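Local coordinates for protein alpha-1,3-glucanase (Paenibacillus glycanilyticus, PDB 6K0P) that hydrolyses alpha-1,3-glucan as a glycoside hydrolase of family 87, at residues A176-N181 with P239-L244; K186-S191 with D197-E202; D454-Y459 with P517-I522. The protein carries 1 engineered substitution. All coordinates share one frame; numbering follows the deposited sequence.

Contact 1. Residues A176-N181 with P239-L244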
loop_
_atom_site.group_PDB
_atom_site.type_symbol
_atom_site.label_atom_id
_atom_site.label_comp_id
_atom_site.label_asym_id
_atom_site.label_seq_id
_atom_site.Cartn_x
_atom_site.Cartn_y
_atom_site.Cartn_z
ATOM N N ALA A 176 1.402 23.678 -5.381
ATOM C CA ALA A 176 0.999 24.832 -6.166
ATOM C C ALA A 176 -0.264 25.452 -5.572
ATOM O O ALA A 176 -0.998 24.801 -4.821
ATOM C CB ALA A 176 0.701 24.379 -7.593
ATOM N N PRO A 177 -0.544 26.711 -5.893
ATOM C CA PRO A 177 -1.823 27.324 -5.493
ATOM C C PRO A 177 -2.995 26.533 -6.048
ATOM O O PRO A 177 -2.842 25.795 -7.036
ATOM C CB PRO A 177 -1.756 28.727 -6.125
ATOM C CG PRO A 177 -0.305 28.988 -6.329
ATOM C CD PRO A 177 0.341 27.657 -6.600
ATOM N N PRO A 178 -4.179 26.658 -5.441
ATOM C CA PRO A 178 -5.331 25.868 -5.899
ATOM C C PRO A 178 -5.739 26.205 -7.324
ATOM O O PRO A 178 -5.692 27.361 -7.753
ATOM C CB PRO A 178 -6.439 26.236 -4.906
ATOM C CG PRO A 178 -6.032 27.573 -4.362
ATOM C CD PRO A 178 -4.524 27.529 -4.306
ATOM N N GLN A 179 -6.183 25.175 -8.040
ATOM C CA GLN A 179 -6.660 25.302 -9.409
ATOM C C GLN A 179 -8.138 25.686 -9.410
ATOM O O GLN A 179 -8.947 25.091 -8.688
ATOM C CB GLN A 179 -6.377 23.982 -10.133
ATOM C CG GLN A 179 -7.360 23.465 -11.156
ATOM C CD GLN A 179 -7.003 22.031 -11.569
ATOM O OE1 GLN A 179 -6.090 21.835 -12.369
ATOM N NE2 GLN A 179 -7.713 21.032 -11.028
ATOM N N ALA A 180 -8.474 26.710 -10.202
ATOM C CA ALA A 180 -9.823 27.250 -10.278
ATOM C C ALA A 180 -10.724 26.361 -11.134
ATOM O O ALA A 180 -10.279 25.428 -11.801
ATOM C CB ALA A 180 -9.778 28.636 -10.913
ATOM N N ASN A 181 -12.009 26.686 -11.139
ATOM C CA ASN A 181 -12.941 26.022 -12.037
ATOM C C ASN A 181 -12.411 26.142 -13.466
ATOM O O ASN A 181 -12.155 27.262 -13.929
ATOM C CB ASN A 181 -14.306 26.706 -11.921
ATOM C CG ASN A 181 -15.403 25.962 -12.667
ATOM O OD1 ASN A 181 -15.141 25.299 -13.667
ATOM N ND2 ASN A 181 -16.637 26.055 -12.170
ATOM N N PRO A 239 -5.461 17.954 -4.461
ATOM C CA PRO A 239 -5.763 17.125 -3.279
ATOM C C PRO A 239 -5.463 17.788 -1.939
ATOM O O PRO A 239 -6.092 17.422 -0.937
ATOM C CB PRO A 239 -4.926 15.853 -3.497
ATOM C CG PRO A 239 -3.857 16.251 -4.460
ATOM C CD PRO A 239 -4.472 17.321 -5.350
ATOM N N TRP A 240 -4.525 18.734 -1.876
ATOM C CA TRP A 240 -4.307 19.476 -0.635
ATOM C C TRP A 240 -5.405 20.492 -0.362
ATOM O O TRP A 240 -5.467 21.031 0.750
ATOM C CB TRP A 240 -2.950 20.194 -0.671
ATOM C CG TRP A 240 -1.794 19.341 -0.220
ATOM C CD1 TRP A 240 -0.968 18.584 -1.010
ATOM C CD2 TRP A 240 -1.339 19.156 1.129
ATOM N NE1 TRP A 240 -0.014 17.952 -0.234
ATOM C CE2 TRP A 240 -0.228 18.281 1.082
ATOM C CE3 TRP A 240 -1.764 19.643 2.374
ATOM C CZ2 TRP A 240 0.464 17.886 2.232
ATOM C CZ3 TRP A 240 -1.073 19.244 3.515
ATOM C CH2 TRP A 240 0.027 18.380 3.434
ATOM N N TYR A 241 -6.265 20.780 -1.340
ATOM C CA TYR A 241 -7.239 21.860 -1.209
ATOM C C TYR A 241 -8.681 21.380 -1.170
ATOM O O TYR A 241 -9.430 21.788 -0.282
ATOM C CB TYR A 241 -7.062 22.867 -2.353
ATOM C CG TYR A 241 -5.697 23.491 -2.381
ATOM C CD1 TYR A 241 -5.300 24.369 -1.382
ATOM C CD2 TYR A 241 -4.795 23.181 -3.389
ATOM C CE1 TYR A 241 -4.029 24.944 -1.399
ATOM C CE2 TYR A 241 -3.535 23.741 -3.417
ATOM C CZ TYR A 241 -3.164 24.621 -2.420
ATOM O OH TYR A 241 -1.904 25.176 -2.451
ATOM N N THR A 242 -9.103 20.551 -2.123
ATOM C CA THR A 242 -10.473 20.040 -2.146
ATOM C C THR A 242 -10.497 18.766 -1.318
ATOM O O THR A 242 -9.877 17.769 -1.698
ATOM C CB THR A 242 -10.901 19.734 -3.576
ATOM O OG1 THR A 242 -10.919 20.948 -4.339
ATOM C CG2 THR A 242 -12.304 19.103 -3.598
ATOM N N LYS A 243 -11.210 18.797 -0.193
ATOM C CA LYS A 243 -11.283 17.669 0.731
ATOM C C LYS A 243 -12.730 17.218 0.842
ATOM O O LYS A 243 -13.578 17.966 1.343
ATOM C CB LYS A 243 -10.775 18.086 2.115
ATOM C CG LYS A 243 -9.332 18.584 2.098
ATOM C CD LYS A 243 -8.944 19.177 3.451
ATOM C CE LYS A 243 -7.526 19.738 3.431
ATOM N NZ LYS A 243 -7.121 20.157 4.807
ATOM N N LEU A 244 -13.003 15.992 0.404
ATOM C CA LEU A 244 -14.304 15.374 0.610
ATOM C C LEU A 244 -14.228 14.608 1.924
ATOM O O LEU A 244 -13.340 13.764 2.102
ATOM C CB LEU A 244 -14.626 14.433 -0.548
ATOM C CG LEU A 244 -14.471 15.002 -1.961
ATOM C CD1 LEU A 244 -14.979 13.979 -2.990
ATOM C CD2 LEU A 244 -15.186 16.341 -2.121
#
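Tyr241 lies along the chain that runs from Ala176 to Pro178, one ring face against a proline and its hydroxyl on a backbone carbonyl. From CB the side chain turns so that CG stands anti to its own carbonyl carbon (chi1 -60°), which carries the ring out toward the linker. At the root of the ring, Tyr241 CG has Pro178 CB 3.8 Å away. Farther along one side, Tyr241 CD2 packs on Pro178 CA at 3.7 Å, and Tyr241 CE2 then comes under Pro178 N at 3.6 Å. On the other side CE1 faces Pro178 CD, and Tyr241 CZ approaches the same Pro178 CD atom at 3.7 Å. The pyrrolidine thus spans the ring from base to phenol end, and Pro178 CB, 3.9 Å from the Tyr241 ring centroid, makes a CH-pi contact over the face, displaced toward the rim. At the tip, Tyr241 OH donates a short hydrogen bond of 2.6 Å to Ala176 O. That oxygen lies in the ring plane at the edge, but the hydroxyl meets it from above the carbonyl plane, 36° out of it, with a C=O...OH angle of 134°. The bond at the tip and the proline over the face are likely to set the ring's tilt, together with its other neighbours. The segment 176-181 belongs to the link between strand 165-173 of the N-terminal beta-rich part and strand 187-189, where the parallel beta-helix of the catalytic region starts. Met142 of strand 137-143, Val175 and Ala216 also touch the Tyr241 side chain. Just beyond it the chain enters strand 242-245, which pairs in parallel with strands 217-220 and 271-274 and carries Lys243 of a glycan pocket.

Contact 2. Residues K186-S191 with D197-E202; sequences KYVAVS and DQALTE
Val188 and Glu202 meet with their side chains set aslant: the two methyls of the valine are spread against the acid end of the glutamate. CG1 of Val188 lies above the carboxylate, 3.4 Å from Glu202 OE1 and 3.5 Å from Glu202 CD, while Val188 CG2 stands 3.9 Å from Glu202 CG. Glu202 gets there by being stretched out, with CG anti to the backbone N (chi1 -174°) and the next torsion also extended, so that its chain leaves the helix and runs out to the strand. Its carboxylate is not left to the methyls alone, because OE1 forms a salt bridge with Lys194 in the turn before the helix. Helix 196-204 connects the parallel strands 187-189 and 211-214 and sits at the N-terminal end of the right-handed parallel beta-helix, consistent with the capping helix found in pectate-lyase-like proteins. Were Glu202 cut back to an alanine here, Lys194 would probably lose its charged mate and the Val188 methyls their cover. One turn back along the helix, Ala199 CB points at the strand and fits between two valines, 3.8 Å from Val188 CG1 and 3.9 Å from Val190 CG2. Ala199 also packs on Ile212 of strand 211-214, and Val190 reaches Ile214 of the same strand.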
loop_
_atom_site.group_PDB
_atom_site.type_symbol
_atom_site.label_atom_id
_atom_site.label_comp_id
_atom_site.label_asym_id
_atom_site.label_seq_id
_atom_site.Cartn_x
_atom_site.Cartn_y
_atom_site.Cartn_z
ATOM N N LYS A 186 -19.110 25.269 -18.096
ATOM C CA LYS A 186 -19.102 23.848 -18.403
ATOM C C LYS A 186 -19.033 22.955 -17.179
ATOM O O LYS A 186 -19.426 21.786 -17.266
ATOM C CB LYS A 186 -17.940 23.503 -19.345
ATOM C CG LYS A 186 -18.071 24.189 -20.707
ATOM C CD LYS A 186 -16.896 23.873 -21.607
ATOM C CE LYS A 186 -16.930 24.730 -22.867
ATOM N NZ LYS A 186 -15.692 24.550 -23.676
ATOM N N TYR A 187 -18.558 23.461 -16.048
ATOM C CA TYR A 187 -18.461 22.686 -14.814
ATOM C C TYR A 187 -19.308 23.378 -13.757
ATOM O O TYR A 187 -19.002 24.509 -13.355
ATOM C CB TYR A 187 -17.004 22.590 -14.354
ATOM C CG TYR A 187 -16.109 21.850 -15.321
ATOM C CD1 TYR A 187 -15.545 22.505 -16.407
ATOM C CD2 TYR A 187 -15.837 20.492 -15.154
ATOM C CE1 TYR A 187 -14.730 21.836 -17.312
ATOM C CE2 TYR A 187 -15.022 19.812 -16.053
ATOM C CZ TYR A 187 -14.474 20.494 -17.133
ATOM O OH TYR A 187 -13.654 19.856 -18.038
ATOM N N VAL A 188 -20.372 22.708 -13.314
ATOM C CA VAL A 188 -21.229 23.250 -12.261
ATOM C C VAL A 188 -20.453 23.244 -10.949
ATOM O O VAL A 188 -19.957 22.200 -10.512
ATOM C CB VAL A 188 -22.515 22.423 -12.134
ATOM C CG1 VAL A 188 -23.412 23.012 -11.051
ATOM C CG2 VAL A 188 -23.253 22.363 -13.476
ATOM N N ALA A 189 -20.352 24.402 -10.302
ATOM C CA ALA A 189 -19.562 24.490 -9.077
ATOM C C ALA A 189 -20.366 24.062 -7.856
ATOM O O ALA A 189 -21.471 24.564 -7.612
ATOM C CB ALA A 189 -19.043 25.913 -8.865
ATOM N N VAL A 190 -19.800 23.130 -7.087
ATOM C CA VAL A 190 -20.235 22.949 -5.714
ATOM C C VAL A 190 -19.923 24.240 -4.958
ATOM O O VAL A 190 -18.963 24.953 -5.273
ATOM C CB VAL A 190 -19.491 21.736 -5.125
ATOM C CG1 VAL A 190 -19.713 21.610 -3.618
ATOM C CG2 VAL A 190 -19.931 20.459 -5.861
ATOM N N SER A 191 -20.764 24.566 -3.979
ATOM C CA SER A 191 -20.597 25.798 -3.222
ATOM C C SER A 191 -21.158 25.591 -1.823
ATOM O O SER A 191 -21.711 24.538 -1.505
ATOM C CB SER A 191 -21.354 26.945 -3.890
ATOM O OG SER A 191 -22.744 26.784 -3.654
ATOM N N ASP A 197 -24.356 16.473 -4.809
ATOM C CA ASP A 197 -25.508 15.871 -5.481
ATOM C C ASP A 197 -26.294 16.899 -6.291
ATOM O O ASP A 197 -26.767 16.595 -7.391
ATOM C CB ASP A 197 -26.432 15.194 -4.467
ATOM C CG ASP A 197 -26.156 13.699 -4.311
ATOM O OD1 ASP A 197 -25.697 13.040 -5.279
ATOM O OD2 ASP A 197 -26.449 13.174 -3.219
ATOM N N GLN A 198 -26.465 18.114 -5.756
ATOM C CA GLN A 198 -27.209 19.143 -6.484
ATOM C C GLN A 198 -26.458 19.599 -7.729
ATOM O O GLN A 198 -27.068 19.823 -8.786
ATOM C CB GLN A 198 -27.526 20.320 -5.561
ATOM C CG GLN A 198 -28.531 19.975 -4.471
ATOM C CD GLN A 198 -28.723 21.098 -3.473
ATOM O OE1 GLN A 198 -27.768 21.774 -3.082
ATOM N NE2 GLN A 198 -29.966 21.300 -3.049
ATOM N N ALA A 199 -25.134 19.741 -7.628
ATOM C CA ALA A 199 -24.337 20.094 -8.798
ATOM C C ALA A 199 -24.427 19.013 -9.868
ATOM O O ALA A 199 -24.529 19.320 -11.062
ATOM C CB ALA A 199 -22.883 20.336 -8.390
ATOM N N LEU A 200 -24.414 17.741 -9.454
ATOM C CA LEU A 200 -24.509 16.644 -10.414
ATOM C C LEU A 200 -25.875 16.600 -11.088
ATOM O O LEU A 200 -25.966 16.292 -12.279
ATOM C CB LEU A 200 -24.196 15.309 -9.735
ATOM C CG LEU A 200 -22.705 15.075 -9.487
ATOM C CD1 LEU A 200 -22.528 13.913 -8.532
ATOM C CD2 LEU A 200 -21.957 14.802 -10.782
ATOM N N THR A 201 -26.943 16.900 -10.347
ATOM C CA THR A 201 -28.264 16.967 -10.966
ATOM C C THR A 201 -28.309 18.056 -12.031
ATOM O O THR A 201 -28.814 17.840 -13.140
ATOM C CB THR A 201 -29.333 17.196 -9.899
ATOM O OG1 THR A 201 -29.373 16.063 -9.025
ATOM C CG2 THR A 201 -30.708 17.365 -10.545
ATOM N N GLU A 202 -27.770 19.237 -11.712
ATOM C CA GLU A 202 -27.706 20.309 -12.698
ATOM C C GLU A 202 -26.880 19.889 -13.909
ATOM O O GLU A 202 -27.232 20.195 -15.054
ATOM C CB GLU A 202 -27.124 21.563 -12.041
ATOM C CG GLU A 202 -27.137 22.790 -12.915
ATOM C CD GLU A 202 -26.579 24.011 -12.208
ATOM O OE1 GLU A 202 -26.685 24.082 -10.958
ATOM O OE2 GLU A 202 -26.025 24.886 -12.914
#

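Contact 3. Residues D454-Y459 with P517-I522. With SO4 (sulfate ion), chain I.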
loop_
_atom_site.group_PDB
_atom_site.type_symbol
_atom_site.label_atom_id
_atom_site.label_comp_id
_atom_site.label_asym_id
_atom_site.label_seq_id
_atom_site.Cartn_x
_atom_site.Cartn_y
_atom_site.Cartn_z
ATOM N N ASP A 454 12.000 -26.739 9.166
ATOM C CA ASP A 454 12.684 -25.445 9.187
ATOM C C ASP A 454 11.908 -24.459 10.056
ATOM O O ASP A 454 11.540 -23.360 9.632
ATOM C CB ASP A 454 12.893 -24.922 7.761
ATOM C CG ASP A 454 13.770 -23.682 7.697
ATOM O OD1 ASP A 454 14.848 -23.654 8.332
ATOM O OD2 ASP A 454 13.396 -22.738 6.970
ATOM N N LYS A 455 11.621 -24.886 11.285
ATOM C CA LYS A 455 10.711 -24.156 12.157
ATOM C C LYS A 455 11.493 -23.197 13.036
ATOM O O LYS A 455 12.476 -23.584 13.675
ATOM C CB LYS A 455 9.900 -25.123 13.022
ATOM C CG LYS A 455 8.706 -24.476 13.714
ATOM C CD LYS A 455 7.826 -25.522 14.367
ATOM C CE LYS A 455 6.826 -24.893 15.317
ATOM N NZ LYS A 455 5.760 -24.153 14.598
ATOM N N ILE A 456 11.050 -21.943 13.065
ATOM C CA ILE A 456 11.688 -20.915 13.877
ATOM C C ILE A 456 10.731 -20.223 14.827
ATOM O O ILE A 456 11.197 -19.550 15.759
ATOM C CB ILE A 456 12.443 -19.878 13.021
ATOM C CG1 ILE A 456 11.497 -19.261 12.000
ATOM C CG2 ILE A 456 13.620 -20.526 12.319
ATOM C CD1 ILE A 456 12.161 -18.216 11.111
ATOM N N ASN A 457 9.427 -20.358 14.628
ATOM C CA ASN A 457 8.418 -19.738 15.481
ATOM C C ASN A 457 7.076 -20.394 15.165
ATOM O O ASN A 457 7.001 -21.362 14.398
ATOM C CB ASN A 457 8.411 -18.211 15.344
ATOM C CG ASN A 457 8.112 -17.739 13.919
ATOM O OD1 ASN A 457 7.393 -18.394 13.169
ATOM N ND2 ASN A 457 8.664 -16.589 13.552
ATOM N N GLU A 458 6.010 -19.862 15.750
ATOM C CA GLU A 458 4.695 -20.471 15.629
ATOM C C GLU A 458 4.020 -20.187 14.294
ATOM O O GLU A 458 2.901 -20.667 14.064
ATOM C CB GLU A 458 3.799 -19.953 16.749
ATOM C CG GLU A 458 3.642 -18.438 16.715
ATOM C CD GLU A 458 4.513 -17.715 17.741
ATOM O OE1 GLU A 458 5.770 -17.772 17.643
ATOM O OE2 GLU A 458 3.927 -17.078 18.647
ATOM N N TYR A 459 4.656 -19.436 13.411
ATOM C CA TYR A 459 4.012 -18.999 12.184
ATOM C C TYR A 459 4.661 -19.653 10.976
ATOM O O TYR A 459 5.748 -20.242 11.047
ATOM C CB TYR A 459 4.172 -17.486 12.018
ATOM C CG TYR A 459 3.668 -16.639 13.151
ATOM C CD1 TYR A 459 2.321 -16.345 13.267
ATOM C CD2 TYR A 459 4.552 -16.087 14.075
ATOM C CE1 TYR A 459 1.850 -15.534 14.292
ATOM C CE2 TYR A 459 4.093 -15.276 15.106
ATOM C CZ TYR A 459 2.744 -15.006 15.202
ATOM O OH TYR A 459 2.282 -14.196 16.219
ATOM N N PRO A 517 19.719 -11.455 3.511
ATOM C CA PRO A 517 18.544 -12.137 4.074
ATOM C C PRO A 517 18.924 -12.823 5.380
ATOM O O PRO A 517 19.989 -13.434 5.484
ATOM C CB PRO A 517 18.184 -13.161 2.992
ATOM C CG PRO A 517 19.499 -13.505 2.371
ATOM C CD PRO A 517 20.334 -12.244 2.422
ATOM N N SER A 518 18.051 -12.722 6.385
ATOM C CA SER A 518 18.422 -13.218 7.711
ATOM C C SER A 518 18.587 -14.730 7.729
ATOM O O SER A 518 19.378 -15.258 8.523
ATOM C CB SER A 518 17.408 -12.776 8.766
ATOM O OG SER A 518 16.247 -13.589 8.750
ATOM N N ARG A 519 17.868 -15.443 6.863
ATOM C CA ARG A 519 17.935 -16.899 6.812
ATOM C C ARG A 519 18.571 -17.367 5.508
ATOM O O ARG A 519 19.731 -17.786 5.507
ATOM C CB ARG A 519 16.560 -17.535 7.031
ATOM C CG ARG A 519 15.867 -17.134 8.347
ATOM C CD ARG A 519 16.358 -17.957 9.531
ATOM N NE ARG A 519 15.960 -19.363 9.436
ATOM C CZ ARG A 519 16.273 -20.290 10.334
ATOM N NH1 ARG A 519 16.986 -19.963 11.404
ATOM N NH2 ARG A 519 15.878 -21.545 10.161
ATOM N N TYR A 520 17.848 -17.303 4.388
ATOM C CA TYR A 520 18.333 -17.848 3.126
ATOM C C TYR A 520 18.039 -16.881 1.990
ATOM O O TYR A 520 17.051 -16.142 2.023
ATOM C CB TYR A 520 17.646 -19.181 2.772
ATOM C CG TYR A 520 17.530 -20.163 3.919
ATOM C CD1 TYR A 520 18.661 -20.771 4.457
ATOM C CD2 TYR A 520 16.293 -20.496 4.451
ATOM C CE1 TYR A 520 18.559 -21.664 5.508
ATOM C CE2 TYR A 520 16.178 -21.395 5.495
ATOM C CZ TYR A 520 17.317 -21.971 6.022
ATOM O OH TYR A 520 17.209 -22.866 7.063
ATOM N N GLY A 521 18.891 -16.909 0.967
ATOM C CA GLY A 521 18.561 -16.196 -0.255
ATOM C C GLY A 521 17.327 -16.768 -0.924
ATOM O O GLY A 521 16.404 -16.036 -1.287
ATOM N N ILE A 522 17.297 -18.090 -1.087
ATOM C CA ILE A 522 16.198 -18.802 -1.727
ATOM C C ILE A 522 15.773 -19.931 -0.802
ATOM O O ILE A 522 16.623 -20.664 -0.285
ATOM C CB ILE A 522 16.637 -19.366 -3.094
ATOM C CG1 ILE A 522 17.049 -18.221 -4.024
ATOM C CG2 ILE A 522 15.528 -20.238 -3.711
ATOM C CD1 ILE A 522 17.834 -18.662 -5.230
HETATM S S SO4 I . 14.136 -27.882 11.846
HETATM O O1 SO4 I . 12.898 -27.366 12.447
HETATM O O2 SO4 I . 14.703 -28.937 12.686
HETATM O O3 SO4 I . 13.849 -28.431 10.517
HETATM O O4 SO4 I . 15.113 -26.799 11.728
HETATM O O HOH W 1 13.905 -20.317 8.002
#
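Asp454 swings CG anti to its backbone N (chi1 -172°), and Arg519 folds back at chi2 (-82°) and again at chi3; these torsions bring carboxylate and guanidinium together from opposite directions. The meeting joins two parts of the parallel beta-helix: the loop between strands 437-446 and 460-462, and the segment 517-522, which runs onto strand 520-524 just before the chain turns a corner at 521-522. Two donors grip one carboxylate oxygen: Arg519 NH2 lies 3.0 Å from Asp454 OD1 in a salt bridge, with the oxygen close to the guanidinium plane though the N-H...O angle is bent, 135°, and Tyr520 OH donates to Asp454 OD1 at 2.8 Å. The two donors come in from opposite faces of the carboxylate, each well above its plane, and so clasp the oxygen between them. The other oxygen, OD2, lies at the edge of the Tyr520 ring and forms a salt bridge with Lys523 NZ, so the carboxylate is shared by two basic residues, which would probably favour its negative charge. A water adds a second link to Arg519: it donates to Asp454 OD2 at 2.7 Å and accepts from Arg519 NE, also at 2.7 Å. Over one face of the guanidinium lies Ile456, whose CG2 packs tightly at 3.3 Å from Arg519 CZ, which probably limits how far the flat group can tip. Arg519 CB in turn lies over one face of the Tyr520 ring, and Tyr520 stacks with Tyr555 as well. On the far side of the loop a sulfate, probably from the crystallisation liquor, is held by two successive backbone amides. Asp454 N binds sulfate O3 at 2.8 Å, and Lys455 N points almost straight at sulfate O1, 3.0 Å away.

How the contacts relate
Contacts 1 and 2 lie at the N-terminal end of the beta-helix, their centres about 17 Å apart; strand 187-189 of contact 2 and strand 242-245 of contact 1 both belong to it. Along the chain, contact 2 falls wholly between the two segments of contact 1. The linker joins them directly: Asn181 ND2 probably hydrogen-bonds to Tyr187 O at 3.1 Å. Contact 3 follows later in sequence, on the opposite side of the chain's centre, its centre about 48 Å from that of contact 1 and about 57 Å from that of contact 2. The three thus mark the junction between N-terminal part and beta-helix, the first strand with its helix, and a late part of the beta-helix.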